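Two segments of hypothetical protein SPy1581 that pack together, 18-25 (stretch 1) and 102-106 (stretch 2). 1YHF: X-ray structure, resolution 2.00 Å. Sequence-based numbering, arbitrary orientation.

Stretch 1 18-25: LTQEVMIE
Stretch 2, residues 102-106: EAFQM

Stretch 1 opens as a weakly bonded helical turn, roughly Leu18 to Glu21, and continues as loop. Stretch 2 leads from loop into a strand that includes Phe104 to Met106 and runs on later in the chain. The two belong to one chain, yet their touching residues lie at least 79 positions apart. Thr19 CA is 6.6 Å from Gln105 CA, and Ile24 CA is 6.9 Å from Ala103 CA. As stretch 1 advances, its partners therefore move back along stretch 2, so the two run in opposite senses. The contact is small, burying 285 Å² summed over both sides, and Gln105 is its largest contributor.

Leu18 has phi/psi of -56/-32 and an m,t side chain. It does not touch stretch 2, but its carbonyl holds the turn. Glu21 N donates to Leu18 O at 3.0 Å, and Val22 N makes a weak bond to Leu18 O at 3.4 Å.

Thr19 (-69/-13, chi1 p) points its CB sideways to stretch 2. Its carbonyl oxygen accepts a weak hydrogen bond from the side-chain amide of Gln105, with Thr19 O to Gln105 NE2 at 2.8 Å. The distance is short, but the N-H...O angle is only 128°. Thr19 CB also lies 3.4 Å from Gln105 OE1; that oxygen is hydrogen-bonded elsewhere in the structure.

Gln20 (-95/-17) is m,m with chi3 near -67°. Its CB points away, but the side chain folds back so that Gln20 NE2 donates to Thr19 OG1 at 3.3 Å. Glu21 (-79/-25, m,m, chi3 -57°) makes no contact with stretch 2.

At Val22 the backbone opens to -136/92 and leaves the helical turn. The side chain is t and buried, with CB toward stretch 2. The polar contact is made by its carbonyl: Gln105 NE2 donates to Val22 O at 2.8 Å with a nearly straight angle of 165°. One amide group thus serves two backbone carbonyls, binding the turn to the loop that follows it.

Met23 is a selenomethionine (-70/152, m,m,m). Its CB points away and its side chain is exposed. Its backbone passes near the amide, with Met23 CA 4.3 Å from Gln105 NE2.

Ile24 (-81/126, chi1 m, chi2 159°) points toward stretch 2 and supplies the apolar part of the contact. Ile24 CG2 meets Ala103 CB at 3.6 Å, and Ile24 CG1 lies 4.0 Å from Gln105 CG. It therefore packs against both a methyl group and the aliphatic part of the glutamine. Glu25 (-120/140, m,m, chi3 -18°) is out of reach.

On stretch 2, Glu102 (-124/169, m,t, chi3 -12°) stays clear. Ala103 (-53/136) points toward stretch 1. Phe104 (-142/161, chi1 p, chi2 87°) turns its CB away. Gln105 (-127/143) points toward stretch 1 with m,t and chi3 -49°, which carries its amide to the two carbonyls. Met106, also selenomethionine (-144/153, p,t,t), is out of reach.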

# COMPACT_ATOMS: atom_id res chain seq x y z
N LEU A 18 12.67 -1.60 -2.14
CA LEU A 18 11.47 -0.76 -1.98
C LEU A 18 11.37 -0.04 -0.63
O LEU A 18 10.83 1.05 -0.56
CB LEU A 18 10.17 -1.53 -2.29
CG LEU A 18 9.92 -2.04 -3.72
CD1 LEU A 18 8.64 -2.87 -3.75
CD2 LEU A 18 9.82 -0.90 -4.78
N THR A 19 11.88 -0.66 0.43
CA THR A 19 11.90 -0.02 1.76
C THR A 19 12.88 1.17 1.82
O THR A 19 12.85 1.95 2.77
CB THR A 19 12.23 -1.00 2.94
OG1 THR A 19 13.58 -1.48 2.83
CG2 THR A 19 11.27 -2.17 2.94
N GLN A 20 13.75 1.28 0.81
CA GLN A 20 14.59 2.47 0.69
C GLN A 20 13.98 3.52 -0.23
O GLN A 20 14.40 4.66 -0.20
CB GLN A 20 16.02 2.13 0.21
CG GLN A 20 16.76 1.09 1.05
CD GLN A 20 16.80 1.39 2.54
OE1 GLN A 20 17.43 2.36 2.98
NE2 GLN A 20 16.13 0.54 3.34
N GLU A 21 13.00 3.12 -1.04
CA GLU A 21 12.37 4.02 -1.99
C GLU A 21 11.34 4.91 -1.30
O GLU A 21 11.02 5.98 -1.82
CB GLU A 21 11.69 3.25 -3.14
CG GLU A 21 12.64 2.49 -4.06
CD GLU A 21 13.54 3.39 -4.90
OE1 GLU A 21 13.02 4.24 -5.65
OE2 GLU A 21 14.77 3.22 -4.81
N VAL A 22 10.81 4.45 -0.17
CA VAL A 22 9.84 5.22 0.62
C VAL A 22 10.22 5.13 2.11
O VAL A 22 9.83 4.19 2.81
CB VAL A 22 8.36 4.79 0.37
CG1 VAL A 22 7.41 5.78 0.99
CG2 VAL A 22 8.06 4.77 -1.12
N MSE A 23 11.00 6.11 2.56
CA MSE A 23 11.51 6.13 3.92
C MSE A 23 10.39 6.41 4.93
O MSE A 23 9.37 7.02 4.59
CB MSE A 23 12.65 7.15 4.03
CG MSE A 23 13.80 6.87 3.03
SE MSE A 23 14.78 5.24 3.52
CE MSE A 23 15.91 6.08 4.86
N ILE A 24 10.56 5.93 6.16
CA ILE A 24 9.61 6.22 7.23
C ILE A 24 9.95 7.61 7.77
O ILE A 24 11.11 7.86 8.13
CB ILE A 24 9.67 5.16 8.36
CG1 ILE A 24 9.14 3.81 7.86
CG2 ILE A 24 8.90 5.65 9.58
CD1 ILE A 24 9.59 2.60 8.67
N GLU A 25 8.99 8.52 7.82
CA GLU A 25 9.29 9.87 8.34
C GLU A 25 8.44 10.19 9.56
O GLU A 25 7.23 9.89 9.57
CB GLU A 25 9.12 10.97 7.28
CG GLU A 25 9.85 10.75 5.94
CD GLU A 25 11.37 10.89 6.05
OE1 GLU A 25 11.86 11.47 7.04
OE2 GLU A 25 12.07 10.38 5.14
N GLU A 102 3.14 -0.19 14.46
CA GLU A 102 4.50 0.33 14.46
C GLU A 102 4.61 1.05 13.13
O GLU A 102 3.73 0.88 12.27
CB GLU A 102 5.53 -0.80 14.47
CG GLU A 102 5.26 -1.91 15.45
CD GLU A 102 6.25 -3.05 15.30
OE1 GLU A 102 7.00 -3.08 14.29
OE2 GLU A 102 6.27 -3.93 16.18
N ALA A 103 5.67 1.82 12.94
CA ALA A 103 5.98 2.35 11.61
C ALA A 103 6.00 1.15 10.65
O ALA A 103 6.52 0.08 10.98
CB ALA A 103 7.32 3.07 11.61
N PHE A 104 5.38 1.30 9.49
CA PHE A 104 5.42 0.23 8.52
C PHE A 104 5.53 0.77 7.10
O PHE A 104 5.27 1.96 6.86
CB PHE A 104 4.23 -0.74 8.72
CG PHE A 104 2.90 -0.24 8.17
CD1 PHE A 104 2.55 -0.47 6.84
CD2 PHE A 104 1.98 0.39 9.00
CE1 PHE A 104 1.31 -0.05 6.33
CE2 PHE A 104 0.74 0.82 8.50
CZ PHE A 104 0.41 0.60 7.15
N GLN A 105 5.97 -0.10 6.19
CA GLN A 105 6.05 0.17 4.75
C GLN A 105 5.30 -0.95 4.07
O GLN A 105 5.36 -2.11 4.53
CB GLN A 105 7.50 0.19 4.27
CG GLN A 105 8.29 1.39 4.80
CD GLN A 105 9.75 1.11 4.88
OE1 GLN A 105 10.16 0.08 5.42
NE2 GLN A 105 10.55 1.99 4.33
N MSE A 106 4.58 -0.61 2.99
CA MSE A 106 3.78 -1.58 2.24
C MSE A 106 3.75 -1.34 0.74
O MSE A 106 3.93 -0.21 0.27
CB MSE A 106 2.32 -1.57 2.74
CG MSE A 106 1.61 -0.26 2.59
SE MSE A 106 -0.34 -0.56 2.74
CE MSE A 106 -0.86 1.24 2.97